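Local coordinates for CRP-like protein Clp (Xanthomonas campestris pv. campestris, PDB 3IWZ) that regulates virulence gene expression as a dimeric, DNA-binding global transcription factor of the CRP family whose DNA binding appears to be abolished by cyclic di-GMP, at residues I27-L31 and L55-I59; R163-T167 and L193-C199; L168-S172 and V224-T229. The contacts are given in a common frame with arbitrary orientation. Residue numbers count along the deposited sequence, not the author numbering.

In the fold
From the N terminus the chain first closes contact 1, in which helix 24-32 is laid against strand 54-58 of the cyclic nucleotide-binding domain with 23 residues looped between the segments. The remaining strands of that domain, helix 115-122 and the long helix 130-157 follow before helix 160-172 opens both remaining contacts. Its residues 163-167 meet 193-199 in contact 2. These two loops cross: contact 3 opens at 168-172, inside the loop of contact 2, and closes on the C-terminal strand 223-227, after contact 2 has closed. Together they tie helix 160-172 to the helix-turn-helix and the small C-terminal sheet. Their centres lie about 13 Å apart, whereas the centre of contact 1 lies about 32 and 33 Å from those of contacts 2 and 3.

Contact 1 of 3, residues I27-L31 and L55-I59; sequences IERFL and LYYVI
An apolar helix-on-sheet contact, without any hydrogen bond across it, joins the N-terminal helix to the beta-roll of the cyclic nucleotide-binding domain, the fold this regulator shares with CRP. Residues 27-31 are regular alpha-helix, with Leu31 N hydrogen-bonded to Ile27 O at 2.9 Å; residues 55-58 are extended strand, and the chain turns a corner at Ile59. The short axes approach to 11.6 Å with a signed crossing angle of -133°, and the nearest CA pair, Leu31 and Tyr57, is 8.8 Å apart. Tyr57 (chi1 t, chi2 90°) is the centre of the contact, reaching from the sheet to three helix residues. Its OH lies 3.3 Å from Ile27 CD1, its CD2 4.0 Å from Leu31 CD2, and its CB 4.0 Å from Phe30 CE2, at the edge of the Phe30 ring. Phe30 (chi1 t) also extends to Leu55, with CZ 4.4 Å from Leu55 CD1. Leu31 (m, t) bridges to Ile59, CD1 to CD1 at 4.2 Å, while Tyr56 points away from the helix. Around this core, helix 115-122 supplies Leu118 against Phe30 and Leu55, Phe85 meets Tyr57 edge-to-face, and strand 108-114 pairs with 54-58 and places Ala111 against Leu31 and Ile59.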
loop_
_atom_site.group_PDB
_atom_site.type_symbol
_atom_site.label_atom_id
_atom_site.label_comp_id
_atom_site.label_asym_id
_atom_site.label_seq_id
_atom_site.Cartn_x
_atom_site.Cartn_y
_atom_site.Cartn_z
ATOM N N ILE D 27 -12.770 -20.986 7.517
ATOM C CA ILE D 27 -13.105 -20.609 6.148
ATOM C C ILE D 27 -14.480 -21.090 5.707
ATOM O O ILE D 27 -15.250 -20.323 5.131
ATOM C CB ILE D 27 -12.038 -21.130 5.142
ATOM C CG1 ILE D 27 -10.778 -20.264 5.244
ATOM C CG2 ILE D 27 -12.600 -21.126 3.719
ATOM C CD1 ILE D 27 -9.769 -20.495 4.137
ATOM N N GLU D 28 -14.781 -22.358 5.968
ATOM C CA GLU D 28 -16.073 -22.920 5.584
ATOM C C GLU D 28 -17.233 -22.235 6.288
ATOM O O GLU D 28 -18.245 -21.932 5.660
ATOM C CB GLU D 28 -16.110 -24.424 5.859
ATOM C CG GLU D 28 -15.092 -25.190 5.039
ATOM C CD GLU D 28 -15.081 -24.754 3.583
ATOM O OE1 GLU D 28 -13.976 -24.631 3.005
ATOM O OE2 GLU D 28 -16.176 -24.537 3.020
ATOM N N ARG D 29 -17.100 -21.995 7.588
ATOM C CA ARG D 29 -18.173 -21.331 8.315
ATOM C C ARG D 29 -18.356 -19.937 7.749
ATOM O O ARG D 29 -19.471 -19.440 7.645
ATOM C CB ARG D 29 -17.854 -21.243 9.803
ATOM C CG ARG D 29 -17.909 -22.572 10.514
ATOM C CD ARG D 29 -17.927 -22.372 12.017
ATOM N NE ARG D 29 -16.646 -21.894 12.518
ATOM C CZ ARG D 29 -15.533 -22.616 12.500
ATOM N NH1 ARG D 29 -14.402 -22.116 12.975
ATOM N NH2 ARG D 29 -15.554 -23.843 12.005
ATOM N N PHE D 30 -17.249 -19.306 7.379
ATOM C CA PHE D 30 -17.312 -17.971 6.814
ATOM C C PHE D 30 -18.075 -17.998 5.495
ATOM O O PHE D 30 -18.849 -17.088 5.203
ATOM C CB PHE D 30 -15.907 -17.417 6.579
ATOM C CG PHE D 30 -15.889 -16.200 5.716
ATOM C CD1 PHE D 30 -16.372 -14.989 6.190
ATOM C CD2 PHE D 30 -15.434 -16.272 4.406
ATOM C CE1 PHE D 30 -16.412 -13.860 5.371
ATOM C CE2 PHE D 30 -15.469 -15.147 3.573
ATOM C CZ PHE D 30 -15.959 -13.937 4.059
ATOM N N LEU D 31 -17.854 -19.042 4.700
ATOM C CA LEU D 31 -18.516 -19.179 3.410
ATOM C C LEU D 31 -19.980 -19.597 3.546
ATOM O O LEU D 31 -20.801 -19.309 2.676
ATOM C CB LEU D 31 -17.772 -20.195 2.538
ATOM C CG LEU D 31 -16.311 -19.894 2.188
ATOM C CD1 LEU D 31 -15.791 -20.973 1.247
ATOM C CD2 LEU D 31 -16.201 -18.518 1.540
ATOM N N LEU D 55 -17.694 -7.424 0.494
ATOM C CA LEU D 55 -16.346 -7.938 0.616
ATOM C C LEU D 55 -16.312 -9.148 -0.304
ATOM O O LEU D 55 -17.319 -9.828 -0.469
ATOM C CB LEU D 55 -16.091 -8.381 2.060
ATOM C CG LEU D 55 -14.683 -8.561 2.630
ATOM C CD1 LEU D 55 -14.710 -9.772 3.567
ATOM C CD2 LEU D 55 -13.665 -8.771 1.545
ATOM N N TYR D 56 -15.166 -9.412 -0.915
ATOM C CA TYR D 56 -15.047 -10.571 -1.783
ATOM C C TYR D 56 -13.945 -11.494 -1.306
ATOM O O TYR D 56 -12.923 -11.043 -0.799
ATOM C CB TYR D 56 -14.749 -10.143 -3.210
ATOM C CG TYR D 56 -15.895 -9.455 -3.902
ATOM C CD1 TYR D 56 -16.980 -10.184 -4.387
ATOM C CD2 TYR D 56 -15.882 -8.079 -4.101
ATOM C CE1 TYR D 56 -18.016 -9.562 -5.057
ATOM C CE2 TYR D 56 -16.918 -7.446 -4.770
ATOM C CZ TYR D 56 -17.980 -8.193 -5.247
ATOM O OH TYR D 56 -18.998 -7.570 -5.919
ATOM N N TYR D 57 -14.175 -12.791 -1.468
ATOM C CA TYR D 57 -13.204 -13.814 -1.109
ATOM C C TYR D 57 -13.014 -14.642 -2.378
ATOM O O TYR D 57 -13.972 -15.219 -2.891
ATOM C CB TYR D 57 -13.745 -14.697 0.011
ATOM C CG TYR D 57 -12.853 -15.868 0.341
ATOM C CD1 TYR D 57 -11.849 -15.761 1.302
ATOM C CD2 TYR D 57 -13.001 -17.081 -0.319
ATOM C CE1 TYR D 57 -11.015 -16.838 1.594
ATOM C CE2 TYR D 57 -12.178 -18.165 -0.036
ATOM C CZ TYR D 57 -11.189 -18.036 0.921
ATOM O OH TYR D 57 -10.380 -19.109 1.201
ATOM N N VAL D 58 -11.787 -14.671 -2.894
ATOM C CA VAL D 58 -11.476 -15.422 -4.103
ATOM C C VAL D 58 -11.425 -16.919 -3.815
ATOM O O VAL D 58 -10.486 -17.404 -3.188
ATOM C CB VAL D 58 -10.102 -15.021 -4.694
ATOM C CG1 VAL D 58 -9.869 -15.763 -5.999
ATOM C CG2 VAL D 58 -10.020 -13.521 -4.902
ATOM N N ILE D 59 -12.437 -17.644 -4.279
ATOM C CA ILE D 59 -12.492 -19.084 -4.073
ATOM C C ILE D 59 -11.632 -19.801 -5.106
ATOM O O ILE D 59 -10.910 -20.751 -4.788
ATOM C CB ILE D 59 -13.944 -19.608 -4.155
ATOM C CG1 ILE D 59 -14.713 -19.180 -2.899
ATOM C CG2 ILE D 59 -13.941 -21.132 -4.298
ATOM C CD1 ILE D 59 -16.119 -19.733 -2.791
#

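Contact 2 of 3, residues R163-T167 and L193-C199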
loop_
_atom_site.group_PDB
_atom_site.type_symbol
_atom_site.label_atom_id
_atom_site.label_comp_id
_atom_site.label_asym_id
_atom_site.label_seq_id
_atom_site.Cartn_x
_atom_site.Cartn_y
_atom_site.Cartn_z
ATOM N N ARG D 163 12.380 -1.149 -14.994
ATOM C CA ARG D 163 11.204 -1.712 -14.325
ATOM C C ARG D 163 10.653 -2.920 -15.086
ATOM O O ARG D 163 10.269 -3.919 -14.484
ATOM C CB ARG D 163 10.088 -0.656 -14.177
ATOM C CG ARG D 163 10.540 0.710 -13.648
ATOM C CD ARG D 163 9.397 1.535 -13.013
ATOM N NE ARG D 163 8.370 2.016 -13.944
ATOM C CZ ARG D 163 8.474 3.115 -14.687
ATOM N NH1 ARG D 163 9.565 3.871 -14.627
ATOM N NH2 ARG D 163 7.483 3.469 -15.489
ATOM N N ILE D 164 10.611 -2.826 -16.410
ATOM C CA ILE D 164 10.095 -3.921 -17.224
ATOM C C ILE D 164 10.908 -5.206 -17.049
ATOM O O ILE D 164 10.339 -6.291 -16.920
ATOM C CB ILE D 164 10.063 -3.538 -18.717
ATOM C CG1 ILE D 164 9.159 -2.313 -18.910
ATOM C CG2 ILE D 164 9.560 -4.717 -19.546
ATOM C CD1 ILE D 164 8.983 -1.876 -20.359
ATOM N N VAL D 165 12.232 -5.083 -17.046
ATOM C CA VAL D 165 13.097 -6.247 -16.867
ATOM C C VAL D 165 12.787 -6.921 -15.533
ATOM O O VAL D 165 12.577 -8.138 -15.473
ATOM C CB VAL D 165 14.590 -5.853 -16.895
ATOM C CG1 VAL D 165 15.448 -7.026 -16.446
ATOM C CG2 VAL D 165 14.982 -5.423 -18.305
ATOM N N ARG D 166 12.758 -6.120 -14.469
ATOM C CA ARG D 166 12.460 -6.616 -13.130
ATOM C C ARG D 166 11.132 -7.377 -13.101
ATOM O O ARG D 166 11.049 -8.478 -12.547
ATOM C CB ARG D 166 12.402 -5.448 -12.138
ATOM C CG ARG D 166 13.751 -4.956 -11.615
ATOM C CD ARG D 166 13.528 -3.825 -10.622
ATOM N NE ARG D 166 14.598 -3.689 -9.635
ATOM C CZ ARG D 166 15.817 -3.228 -9.896
ATOM N NH1 ARG D 166 16.139 -2.853 -11.126
ATOM N NH2 ARG D 166 16.713 -3.128 -8.921
ATOM N N THR D 167 10.101 -6.787 -13.707
ATOM C CA THR D 167 8.765 -7.390 -13.751
ATOM C C THR D 167 8.698 -8.652 -14.618
ATOM O O THR D 167 7.856 -9.527 -14.390
ATOM C CB THR D 167 7.711 -6.372 -14.254
ATOM O OG1 THR D 167 7.614 -5.286 -13.327
ATOM C CG2 THR D 167 6.357 -7.023 -14.380
ATOM N N LEU D 193 1.784 -5.418 -19.669
ATOM C CA LEU D 193 3.144 -5.072 -19.284
ATOM C C LEU D 193 3.191 -3.586 -18.962
ATOM O O LEU D 193 3.715 -3.174 -17.921
ATOM C CB LEU D 193 4.116 -5.371 -20.422
ATOM C CG LEU D 193 5.574 -5.440 -19.973
ATOM C CD1 LEU D 193 5.722 -6.571 -18.968
ATOM C CD2 LEU D 193 6.481 -5.669 -21.170
ATOM N N ALA D 194 2.627 -2.790 -19.862
ATOM C CA ALA D 194 2.587 -1.346 -19.689
ATOM C C ALA D 194 1.767 -0.953 -18.453
ATOM O O ALA D 194 2.036 0.063 -17.817
ATOM C CB ALA D 194 2.017 -0.699 -20.927
ATOM N N ARG D 195 0.765 -1.757 -18.118
ATOM C CA ARG D 195 -0.066 -1.486 -16.951
ATOM C C ARG D 195 0.667 -1.906 -15.679
ATOM O O ARG D 195 0.392 -1.401 -14.590
ATOM C CB ARG D 195 -1.397 -2.239 -17.054
ATOM C CG ARG D 195 -2.410 -1.576 -17.957
ATOM C CD ARG D 195 -3.778 -2.242 -17.864
ATOM N NE ARG D 195 -3.787 -3.551 -18.501
ATOM C CZ ARG D 195 -4.660 -3.922 -19.431
ATOM N NH1 ARG D 195 -4.591 -5.138 -19.960
ATOM N NH2 ARG D 195 -5.603 -3.076 -19.833
ATOM N N LEU D 196 1.606 -2.831 -15.827
ATOM C CA LEU D 196 2.375 -3.312 -14.693
ATOM C C LEU D 196 3.452 -2.338 -14.258
ATOM O O LEU D 196 3.598 -2.063 -13.064
ATOM C CB LEU D 196 3.015 -4.665 -15.016
ATOM C CG LEU D 196 2.082 -5.872 -14.930
ATOM C CD1 LEU D 196 2.748 -7.091 -15.535
ATOM C CD2 LEU D 196 1.723 -6.122 -13.481
ATOM N N VAL D 197 4.202 -1.811 -15.219
ATOM C CA VAL D 197 5.289 -0.883 -14.899
ATOM C C VAL D 197 4.886 0.578 -14.936
ATOM O O VAL D 197 5.687 1.445 -14.615
ATOM C CB VAL D 197 6.493 -1.067 -15.855
ATOM C CG1 VAL D 197 6.980 -2.501 -15.804
ATOM C CG2 VAL D 197 6.105 -0.679 -17.271
ATOM N N GLY D 198 3.651 0.844 -15.344
ATOM C CA GLY D 198 3.168 2.206 -15.408
ATOM C C GLY D 198 3.748 2.994 -16.566
ATOM O O GLY D 198 4.341 4.057 -16.358
ATOM N N CYS D 199 3.593 2.475 -17.783
ATOM C CA CYS D 199 4.089 3.156 -18.977
ATOM C C CYS D 199 3.088 2.943 -20.107
ATOM O O CYS D 199 2.202 2.095 -20.004
ATOM C CB CYS D 199 5.464 2.612 -19.391
ATOM S SG CYS D 199 5.468 0.922 -20.033
#
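This contact lies in the winged-helix DNA-binding domain of the CRP family, where helix 160-172 backs the first helix of the predicted helix-turn-helix motif. The segment axes are 9.8 Å apart and steeply crossed, with a signed crossing angle of 106°, and the closest CA atoms, those of Arg163 and Val197, are 6.0 Å apart.

Apolar packing centres on Val197, whose CG1 is 3.8 Å from Ile164 CG1 and 4.0 Å from Arg163 CB. Next to it, Ile164 CG2 touches Leu193 CD2 at 3.6 Å, and Thr167 CG2 meets Leu196 CD1 at 3.8 Å. Ile164 also packs on Val207, and Leu193 on Leu208, so this core continues into helix 201-213, the second helix of the motif. On another side, Leu196 packs on Val76 and Tyr79 of strand 74-80, which links the DNA-binding domain to the nucleotide-binding one.

Hydrogen bonds within each segment add to this. Gly198 leaves helix 190-197 with positive phi (74°), and Cys199 N still reaches back to Ala194 O at 2.9 Å as the chain enters the turn. In helix 160-172, the side-chain Thr167 OG1 donates to Arg163 O at 3.2 Å.

The polar link across the segments comes from Arg163: its NE and NH2 both donate to Val197 O, each at 2.8 Å, so two N-H groups of one guanidinium share a single carbonyl acceptor.

Contact 3 of 3, residues L168-S172 and V224-T229; sequences LHDLS and VVLYGT
Residues 168-172 form an alpha-helical turn near the C-terminal end of helix 160-172, and residues 224-227 are extended strand running into a loop at Gly228 (phi/psi 94/-108) and Thr229. The helix and strand axes cross almost at right angles, 10.1 Å apart, with a signed angle of -96°. Two CA pairs set the register: Leu168 with Leu226 at 7.6 Å and Ser172 with Thr229 at 6.9 Å. Leu226 (t, p) makes the largest contribution from the strand, its CD2 lying 3.2 Å from Ser172 OG and 3.4 Å from His169 ND1, and its CD1 4.4 Å from Leu168 CB. Leu168 (m, t) continues the apolar layer, with CD2 4.2 Å from Val224 CG1. In the winged-helix fold of CRP-type regulators this is where the helix covers one face of the small antiparallel sheet; strand 223-227 lies between 183-186 and 217-220, and Leu217 and Leu186 extend the face against Leu168 and Ser172 respectively. Polar groups border the apolar layer. With chi1 m, Ser172 OG turns back to donate to Leu168 O at 3.1 Å. His169 (chi1 m, chi2 -63°) directs ND1 at Thr229 OG1 (chi1 p), making a weak hydrogen bond of 3.1 Å with an N-H...O angle of 123°.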
loop_
_atom_site.group_PDB
_atom_site.type_symbol
_atom_site.label_atom_id
_atom_site.label_comp_id
_atom_site.label_asym_id
_atom_site.label_seq_id
_atom_site.Cartn_x
_atom_site.Cartn_y
_atom_site.Cartn_z
ATOM N N LEU D 168 9.565 -8.741 -15.623
ATOM C CA LEU D 168 9.594 -9.920 -16.481
ATOM C C LEU D 168 10.082 -11.097 -15.650
ATOM O O LEU D 168 9.610 -12.222 -15.811
ATOM C CB LEU D 168 10.532 -9.704 -17.672
ATOM C CG LEU D 168 9.940 -8.965 -18.877
ATOM C CD1 LEU D 168 11.040 -8.581 -19.862
ATOM C CD2 LEU D 168 8.909 -9.860 -19.539
ATOM N N HIS D 169 11.015 -10.828 -14.741
ATOM C CA HIS D 169 11.560 -11.875 -13.887
ATOM C C HIS D 169 10.611 -12.291 -12.767
ATOM O O HIS D 169 10.640 -13.437 -12.319
ATOM C CB HIS D 169 12.907 -11.436 -13.297
ATOM C CG HIS D 169 14.029 -11.439 -14.288
ATOM N ND1 HIS D 169 14.466 -12.589 -14.913
ATOM C CD2 HIS D 169 14.808 -10.435 -14.759
ATOM C CE1 HIS D 169 15.464 -12.292 -15.726
ATOM N NE2 HIS D 169 15.693 -10.992 -15.651
ATOM N N ASP D 170 9.769 -11.368 -12.313
ATOM C CA ASP D 170 8.823 -11.683 -11.243
ATOM C C ASP D 170 7.798 -12.692 -11.760
ATOM O O ASP D 170 7.356 -13.585 -11.034
ATOM C CB ASP D 170 8.111 -10.409 -10.770
ATOM C CG ASP D 170 7.314 -10.622 -9.487
ATOM O OD1 ASP D 170 7.907 -11.073 -8.481
ATOM O OD2 ASP D 170 6.096 -10.338 -9.484
ATOM N N LEU D 171 7.433 -12.553 -13.029
ATOM C CA LEU D 171 6.462 -13.450 -13.635
ATOM C C LEU D 171 7.074 -14.806 -13.955
ATOM O O LEU D 171 6.376 -15.816 -13.976
ATOM C CB LEU D 171 5.898 -12.819 -14.907
ATOM C CG LEU D 171 5.165 -11.503 -14.653
ATOM C CD1 LEU D 171 4.889 -10.796 -15.973
ATOM C CD2 LEU D 171 3.878 -11.785 -13.882
ATOM N N SER D 172 8.379 -14.827 -14.210
ATOM C CA SER D 172 9.060 -16.079 -14.524
ATOM C C SER D 172 8.913 -17.021 -13.349
ATOM O O SER D 172 9.011 -18.237 -13.499
ATOM C CB SER D 172 10.547 -15.840 -14.787
ATOM O OG SER D 172 10.734 -15.091 -15.976
ATOM N N VAL D 224 5.852 -14.075 -24.300
ATOM C CA VAL D 224 7.245 -13.645 -24.198
ATOM C C VAL D 224 8.132 -14.772 -23.694
ATOM O O VAL D 224 7.881 -15.338 -22.627
ATOM C CB VAL D 224 7.395 -12.464 -23.223
ATOM C CG1 VAL D 224 8.871 -12.120 -23.042
ATOM C CG2 VAL D 224 6.622 -11.270 -23.733
ATOM N N VAL D 225 9.175 -15.094 -24.451
ATOM C CA VAL D 225 10.079 -16.155 -24.038
ATOM C C VAL D 225 11.358 -15.526 -23.502
ATOM O O VAL D 225 12.266 -15.201 -24.258
ATOM C CB VAL D 225 10.425 -17.096 -25.215
ATOM C CG1 VAL D 225 11.118 -18.342 -24.687
ATOM C CG2 VAL D 225 9.162 -17.474 -25.980
ATOM N N LEU D 226 11.410 -15.348 -22.188
ATOM C CA LEU D 226 12.571 -14.749 -21.535
ATOM C C LEU D 226 13.727 -15.729 -21.521
ATOM O O LEU D 226 13.681 -16.729 -20.808
ATOM C CB LEU D 226 12.239 -14.363 -20.090
ATOM C CG LEU D 226 13.377 -13.733 -19.275
ATOM C CD1 LEU D 226 13.534 -12.262 -19.657
ATOM C CD2 LEU D 226 13.077 -13.854 -17.788
ATOM N N TYR D 227 14.761 -15.444 -22.304
ATOM C CA TYR D 227 15.932 -16.310 -22.352
ATOM C C TYR D 227 16.561 -16.374 -20.971
ATOM O O TYR D 227 16.551 -15.396 -20.218
ATOM C CB TYR D 227 16.962 -15.772 -23.349
ATOM C CG TYR D 227 16.452 -15.687 -24.769
ATOM C CD1 TYR D 227 17.100 -14.896 -25.718
ATOM C CD2 TYR D 227 15.310 -16.386 -25.163
ATOM C CE1 TYR D 227 16.620 -14.797 -27.027
ATOM C CE2 TYR D 227 14.823 -16.298 -26.465
ATOM C CZ TYR D 227 15.481 -15.501 -27.391
ATOM O OH TYR D 227 14.996 -15.409 -28.674
ATOM N N GLY D 228 17.105 -17.537 -20.639
ATOM C CA GLY D 228 17.739 -17.703 -19.349
ATOM C C GLY D 228 16.815 -18.263 -18.293
ATOM O O GLY D 228 16.451 -19.442 -18.340
ATOM N N THR D 229 16.425 -17.409 -17.346
ATOM C CA THR D 229 15.553 -17.813 -16.243
ATOM C C THR D 229 14.068 -17.843 -16.609
ATOM O O THR D 229 13.721 -17.444 -17.747
ATOM C CB THR D 229 15.745 -16.882 -15.014
ATOM O OG1 THR D 229 15.283 -15.562 -15.330
ATOM C CG2 THR D 229 17.222 -16.813 -14.621
#